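Long-range contacts in transcriptional regulator (Streptococcus pneumoniae, PDB 2GNP), which probably regulates transcription in response to a sugar or related effector bound by its Rossmann-like domain: residues 44-48 with 71-76; 122-126 with 169-173; 234-238 with 258-263. One frame throughout, in Å; residues are numbered along the deposited sequence.

In the fold
All three contacts lie within the putative sugar-binding domain and follow one another along the chain, each closing before the next opens. Contact 1 joins helices 36-54 and 67-75, in the first part of the fold. Contact 2 joins two loops, before helix 129-136 and before helix 175-183. Contact 3 joins helices 234-242 and 253-264, near the C-terminus. Their centres are 28 Å (1 and 2, 2 and 3) and 24 Å (1 and 3) apart, and none touches another. A47 and L72 of contact 1 pack on V227 of strand 223-227, and I237 of contact 3 on the neighbouring strand 248-252, so helix packing is spread around one sheet, while contact 2 separately ties loops together.

Contact 1: residues 44-48 with 71-76; sequences SQVAA and NLVDLI
This is a close, largely buried helix-helix contact between helices 36-54 and 67-75, beside the central, mostly parallel sheet. Residues 44-48 are regular helix, and 71-76 lie at the C-terminal part of helix 67-75, I76 having an extended psi of 142°. The axes of the two short helical segments approach to 8.1 Å and cross at -66°. Such proximity needs small residues at the crossing. S44 and A48, one turn apart, supply them: S44 CA lies 4.6 Å from L72 CA, and A48 CA 4.7 Å from I76 CA. The A48 methyl sits against the turn L72-I76, with A48 CB 3.8 Å from L72 O, 4.1 Å from L75 CB and 3.9 Å from I76 CB. No hydrogen bond crosses the interface. S44, in the m rotamer, points toward the partner with OG 3.2 Å from N71 CB, but its hydroxyl is satisfied by S40 O in its own helix, which lets a polar residue be buried. L75 (m,t) lays its chain across the first helix, L75 CD1 reaching S44 CB at 3.6 Å and, in plain van der Waals contact at the exposed margin, the amide nitrogen Q45 NE2 also at 3.6 Å. On the inner margin L72, with an unusual chi1 of 97°, brings CD2 to 3.8 Å from A47 CB, and both residues rest on V227 of strand 223-227. I76 CD1 lies 3.5 Å from A48 O; the I76 side chain also touches M109 and F113 of helix 102-113. Neighbouring helices covering a parallel sheet through small and branched aliphatic residues are characteristic of a Rossmann-like fold.

Contact 2: residues 122-126 with 169-173; sequences ATIVQ and WLDML
Two loops of the Rossmann-like domain pack here through apolar side chains, with no hydrogen bond between them. Residues 122-126 run from strand 116-117 toward helix 129-136, bent at I124 (phi/psi -62/-40°) before V125 becomes extended (-118/122°). Residues 169-173, linking helices 163-167 and 175-183, make a tight turn in which M172 N and L173 N both donate to W169 O, at 3.0 and 2.9 Å. The centre is M172, present as selenomethionine; its long, unbranched chain (chi1 t, chi2 and chi3 p) spans the gap where the loops are still 6.8 Å apart from V125 CA to M172 CA. V125 points toward it, its compact branched side chain suiting a buried place: V125 CG2 lies 4.0 Å from M172 CG and 3.8 Å from L173 CD2. I124 adds a second branched side chain, with CG2 3.7 Å from M172 CG and 3.9 Å from W169 CZ3. The broad indole backs this cluster and meets F194 edge-to-face, while L206 of helix 204-207 touches V125 and L173. The first loop is also held by backbone hydrogen bonds between I124 and I211 and between Q126 and R209. At the solvent-facing margin, T123 CG2 sits 3.6 Å from M172 SE.

Contact 3: residues 234-238 with 258-263; sequences VSSIL and KVLEED
Helix 234-242, the connection of the beta-alpha-beta unit formed by parallel strands 223-227 and 248-252, packs here against helix 253-264, which follows the second strand. Both segments are regular helix; their axes come to 9.0 Å and cross steeply at -76°. The backbones are closest where V234 CA lies 5.2 Å from V259 CA.

The apolar part is built by V234, L238 and V259, branched residues that fill the space between the helices. V234 and L238, one turn apart, both point toward the partner helix, and both have chi1 t. V234 CG1 lies 3.8 Å from V259 CG2, and V234 CG2 is 3.6 Å from K258 CB. L238 (t,p) brings CD1 to 3.8 Å from V259 CG1, while I237 CG2 meets V259 CG2 at 4.1 Å; I237 also packs on L249 and T251 of strand 248-252. A methylene of E262 extends this surface, with L238 CD2 4.0 Å from E262 CG; L238 CD1 also packs 3.7 Å from D263 CG, the carboxylate carbon. The D263 carboxylate oxygens have other partners, a hydrogen bond to Y20 and a salt bridge to R242.

The polar part lies at the interface margin. E262, with chi1 and chi2 both t, is long enough to extend across the crossing, and the short S235 side chain (m) meets it: S235 OG donates to E262 OE2 in a hydrogen bond of 2.6 Å.

Contact 1: residues 44-48 with 71-76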
# COMPACT_ATOMS: atom_id res chain seq x y z
N SER A 44 4.04 1.71 13.75
CA SER A 44 2.75 2.39 13.58
C SER A 44 2.76 3.81 14.09
O SER A 44 2.11 4.69 13.49
CB SER A 44 1.61 1.62 14.26
OG SER A 44 1.44 0.36 13.69
N GLN A 45 3.46 4.08 15.20
CA GLN A 45 3.49 5.45 15.74
C GLN A 45 4.28 6.39 14.83
O GLN A 45 3.93 7.54 14.64
CB GLN A 45 4.07 5.43 17.17
CG GLN A 45 4.01 6.76 17.84
CD GLN A 45 2.57 7.26 18.00
OE1 GLN A 45 2.22 8.32 17.47
NE2 GLN A 45 1.73 6.50 18.68
N VAL A 46 5.39 5.87 14.28
CA VAL A 46 6.22 6.67 13.40
C VAL A 46 5.35 7.01 12.19
O VAL A 46 5.22 8.20 11.81
CB VAL A 46 7.47 5.93 13.02
CG1 VAL A 46 8.17 6.62 11.80
CG2 VAL A 46 8.43 5.84 14.26
N ALA A 47 4.65 6.00 11.70
CA ALA A 47 3.85 6.12 10.45
C ALA A 47 2.72 7.11 10.67
O ALA A 47 2.45 7.95 9.83
CB ALA A 47 3.31 4.77 10.00
N ALA A 48 2.09 7.00 11.85
CA ALA A 48 1.00 7.91 12.20
C ALA A 48 1.47 9.35 12.24
O ALA A 48 0.82 10.23 11.66
CB ALA A 48 0.35 7.52 13.58
N ASN A 71 -3.42 -0.35 11.84
CA ASN A 71 -2.58 -0.06 13.02
C ASN A 71 -2.14 1.41 13.08
O ASN A 71 -2.02 2.00 14.15
CB ASN A 71 -1.38 -1.01 13.02
CG ASN A 71 -1.76 -2.49 13.29
OD1 ASN A 71 -2.88 -2.84 13.77
ND2 ASN A 71 -0.81 -3.37 13.02
N LEU A 72 -1.89 2.04 11.92
CA LEU A 72 -1.49 3.42 12.00
C LEU A 72 -2.71 4.29 12.24
O LEU A 72 -2.61 5.23 13.03
CB LEU A 72 -0.67 3.82 10.76
CG LEU A 72 -1.23 4.52 9.55
CD1 LEU A 72 -1.79 5.95 9.86
CD2 LEU A 72 -0.12 4.56 8.41
N VAL A 73 -3.83 3.97 11.58
CA VAL A 73 -5.06 4.73 11.77
C VAL A 73 -5.47 4.77 13.26
O VAL A 73 -5.88 5.79 13.80
CB VAL A 73 -6.22 4.23 10.88
CG1 VAL A 73 -7.49 5.01 11.25
CG2 VAL A 73 -5.87 4.53 9.40
N ASP A 74 -5.33 3.64 13.93
CA ASP A 74 -5.68 3.57 15.38
C ASP A 74 -4.89 4.64 16.18
O ASP A 74 -5.41 5.25 17.16
CB ASP A 74 -5.31 2.21 15.93
CG ASP A 74 -6.31 1.12 15.59
OD1 ASP A 74 -7.40 1.39 15.06
OD2 ASP A 74 -5.98 -0.06 15.89
N LEU A 75 -3.63 4.86 15.79
CA LEU A 75 -2.77 5.78 16.58
C LEU A 75 -2.76 7.22 16.19
O LEU A 75 -2.37 8.10 17.00
CB LEU A 75 -1.33 5.28 16.59
CG LEU A 75 -1.10 3.85 17.07
CD1 LEU A 75 0.40 3.59 17.07
CD2 LEU A 75 -1.70 3.61 18.49
N ILE A 76 -3.16 7.53 14.95
CA ILE A 76 -2.96 8.87 14.48
C ILE A 76 -3.82 9.88 15.25
O ILE A 76 -5.00 9.58 15.57
CB ILE A 76 -3.22 8.96 12.93
CG1 ILE A 76 -2.68 10.27 12.36
CG2 ILE A 76 -4.72 8.79 12.62
CD1 ILE A 76 -2.62 10.25 10.81

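Contact 2: residues 122-126 with 169-173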
# COMPACT_ATOMS: atom_id res chain seq x y z
N ALA A 122 -17.67 -1.70 -5.55
CA ALA A 122 -17.42 -2.85 -6.48
C ALA A 122 -16.42 -3.80 -5.89
O ALA A 122 -15.48 -3.37 -5.19
CB ALA A 122 -16.92 -2.35 -7.82
N THR A 123 -16.61 -5.09 -6.21
CA THR A 123 -15.67 -6.17 -5.88
C THR A 123 -14.35 -5.98 -6.62
O THR A 123 -14.34 -5.58 -7.80
CB THR A 123 -16.31 -7.52 -6.34
OG1 THR A 123 -17.55 -7.71 -5.64
CG2 THR A 123 -15.42 -8.65 -6.03
N ILE A 124 -13.25 -6.25 -5.93
CA ILE A 124 -11.93 -5.90 -6.46
C ILE A 124 -11.60 -6.62 -7.79
O ILE A 124 -11.05 -6.01 -8.68
CB ILE A 124 -10.83 -6.13 -5.37
CG1 ILE A 124 -9.41 -5.82 -5.89
CG2 ILE A 124 -10.90 -7.53 -4.81
CD1 ILE A 124 -9.21 -4.37 -6.33
N VAL A 125 -11.96 -7.90 -7.92
CA VAL A 125 -11.67 -8.65 -9.19
C VAL A 125 -13.01 -9.10 -9.82
O VAL A 125 -13.80 -9.81 -9.18
CB VAL A 125 -10.80 -9.93 -8.93
CG1 VAL A 125 -10.65 -10.75 -10.24
CG2 VAL A 125 -9.41 -9.56 -8.34
N GLN A 126 -13.24 -8.66 -11.07
CA GLN A 126 -14.45 -9.00 -11.78
C GLN A 126 -14.15 -10.28 -12.58
O GLN A 126 -12.96 -10.62 -12.82
CB GLN A 126 -14.88 -7.87 -12.72
CG GLN A 126 -15.10 -6.52 -12.03
CD GLN A 126 -16.35 -6.55 -11.17
OE1 GLN A 126 -16.35 -6.08 -10.01
NE2 GLN A 126 -17.44 -7.10 -11.73
N TRP A 169 -6.51 -14.11 -0.51
CA TRP A 169 -7.04 -14.06 -1.88
C TRP A 169 -7.79 -15.30 -2.33
O TRP A 169 -8.30 -15.36 -3.47
CB TRP A 169 -5.91 -13.73 -2.86
CG TRP A 169 -5.45 -12.33 -2.67
CD1 TRP A 169 -4.35 -11.89 -1.96
CD2 TRP A 169 -6.12 -11.15 -3.15
NE1 TRP A 169 -4.29 -10.52 -1.99
CE2 TRP A 169 -5.36 -10.03 -2.70
CE3 TRP A 169 -7.27 -10.93 -3.91
CZ2 TRP A 169 -5.71 -8.70 -3.00
CZ3 TRP A 169 -7.61 -9.59 -4.25
CH2 TRP A 169 -6.81 -8.50 -3.77
N LEU A 170 -7.86 -16.29 -1.45
CA LEU A 170 -8.40 -17.60 -1.79
C LEU A 170 -9.82 -17.65 -2.35
O LEU A 170 -10.13 -18.53 -3.17
CB LEU A 170 -8.29 -18.54 -0.57
CG LEU A 170 -7.19 -19.61 -0.61
CD1 LEU A 170 -5.94 -19.26 -1.37
CD2 LEU A 170 -6.81 -20.09 0.77
N ASP A 171 -10.70 -16.76 -1.91
CA ASP A 171 -12.03 -16.78 -2.55
C ASP A 171 -12.27 -15.62 -3.50
O ASP A 171 -13.40 -15.40 -3.99
CB ASP A 171 -13.16 -16.89 -1.52
CG ASP A 171 -13.48 -18.36 -1.15
OD1 ASP A 171 -12.81 -18.91 -0.24
OD2 ASP A 171 -14.40 -18.97 -1.78
N MSE A 172 -11.21 -14.88 -3.78
CA MSE A 172 -11.29 -13.78 -4.73
C MSE A 172 -10.69 -14.17 -6.10
O MSE A 172 -11.30 -13.92 -7.16
CB MSE A 172 -10.61 -12.55 -4.14
CG MSE A 172 -10.77 -11.27 -4.99
SE MSE A 172 -12.67 -10.85 -5.44
CE MSE A 172 -13.28 -10.46 -3.62
N LEU A 173 -9.51 -14.79 -6.07
CA LEU A 173 -8.87 -15.30 -7.28
C LEU A 173 -9.18 -16.77 -7.51
O LEU A 173 -9.35 -17.54 -6.54
CB LEU A 173 -7.34 -15.13 -7.19
CG LEU A 173 -6.78 -13.72 -6.87
CD1 LEU A 173 -5.27 -13.77 -6.73
CD2 LEU A 173 -7.21 -12.68 -7.98

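Contact 3: residues 234-238 with 258-263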
# COMPACT_ATOMS: atom_id res chain seq x y z
N VAL A 234 10.26 -9.06 1.94
CA VAL A 234 11.52 -8.48 1.42
C VAL A 234 11.47 -8.43 -0.12
O VAL A 234 11.79 -7.38 -0.70
CB VAL A 234 12.72 -9.32 1.86
CG1 VAL A 234 14.01 -8.93 1.09
CG2 VAL A 234 12.87 -9.18 3.38
N SER A 235 11.06 -9.52 -0.77
CA SER A 235 11.03 -9.53 -2.25
C SER A 235 10.03 -8.49 -2.79
O SER A 235 10.34 -7.75 -3.73
CB SER A 235 10.68 -10.91 -2.79
OG SER A 235 11.72 -11.87 -2.42
N SER A 236 8.88 -8.38 -2.11
CA SER A 236 7.83 -7.44 -2.53
C SER A 236 8.31 -5.99 -2.40
O SER A 236 8.12 -5.14 -3.31
CB SER A 236 6.53 -7.62 -1.74
OG SER A 236 6.15 -8.98 -1.74
N ILE A 237 8.94 -5.68 -1.28
CA ILE A 237 9.44 -4.33 -1.07
C ILE A 237 10.54 -4.00 -2.09
O ILE A 237 10.56 -2.91 -2.68
CB ILE A 237 9.92 -4.15 0.41
CG1 ILE A 237 8.70 -4.25 1.39
CG2 ILE A 237 10.62 -2.83 0.58
CD1 ILE A 237 9.13 -4.39 2.83
N LEU A 238 11.40 -4.98 -2.37
CA LEU A 238 12.46 -4.70 -3.33
C LEU A 238 11.84 -4.39 -4.72
O LEU A 238 12.29 -3.48 -5.44
CB LEU A 238 13.36 -5.93 -3.39
CG LEU A 238 14.50 -5.87 -4.44
CD1 LEU A 238 15.42 -4.64 -4.23
CD2 LEU A 238 15.27 -7.17 -4.32
N LYS A 258 17.67 -7.01 4.67
CA LYS A 258 17.39 -8.18 3.83
C LYS A 258 17.12 -7.80 2.35
O LYS A 258 17.47 -8.54 1.43
CB LYS A 258 16.27 -9.00 4.41
CG LYS A 258 16.72 -9.86 5.64
CD LYS A 258 15.60 -10.63 6.26
CE LYS A 258 16.04 -11.34 7.57
NZ LYS A 258 16.11 -10.36 8.70
N VAL A 259 16.42 -6.68 2.14
CA VAL A 259 16.16 -6.13 0.80
C VAL A 259 17.51 -5.89 0.11
O VAL A 259 17.70 -6.28 -1.04
CB VAL A 259 15.33 -4.82 0.88
CG1 VAL A 259 15.37 -4.02 -0.44
CG2 VAL A 259 13.89 -5.16 1.29
N LEU A 260 18.43 -5.26 0.83
CA LEU A 260 19.75 -4.95 0.29
C LEU A 260 20.53 -6.22 -0.09
O LEU A 260 21.11 -6.32 -1.20
CB LEU A 260 20.52 -4.07 1.26
CG LEU A 260 20.03 -2.62 1.35
CD1 LEU A 260 20.70 -1.93 2.54
CD2 LEU A 260 20.25 -1.82 0.06
N GLU A 261 20.48 -7.19 0.82
CA GLU A 261 21.09 -8.49 0.61
C GLU A 261 20.51 -9.19 -0.63
O GLU A 261 21.28 -9.65 -1.49
CB GLU A 261 20.89 -9.38 1.82
CG GLU A 261 21.69 -10.69 1.65
CD GLU A 261 21.51 -11.65 2.81
OE1 GLU A 261 20.86 -12.71 2.61
OE2 GLU A 261 22.00 -11.34 3.92
N GLU A 262 19.19 -9.27 -0.71
CA GLU A 262 18.56 -9.84 -1.90
C GLU A 262 18.91 -9.11 -3.20
O GLU A 262 19.16 -9.74 -4.26
CB GLU A 262 17.05 -9.92 -1.71
CG GLU A 262 16.38 -10.71 -2.79
CD GLU A 262 15.04 -11.19 -2.38
OE1 GLU A 262 14.93 -11.88 -1.35
OE2 GLU A 262 14.07 -10.86 -3.10
N ASP A 263 18.92 -7.78 -3.14
CA ASP A 263 19.26 -7.00 -4.33
C ASP A 263 20.71 -7.32 -4.76
O ASP A 263 21.00 -7.41 -5.95
CB ASP A 263 19.13 -5.50 -4.06
CG ASP A 263 18.99 -4.65 -5.32
OD1 ASP A 263 19.02 -3.42 -5.16
OD2 ASP A 263 18.88 -5.20 -6.46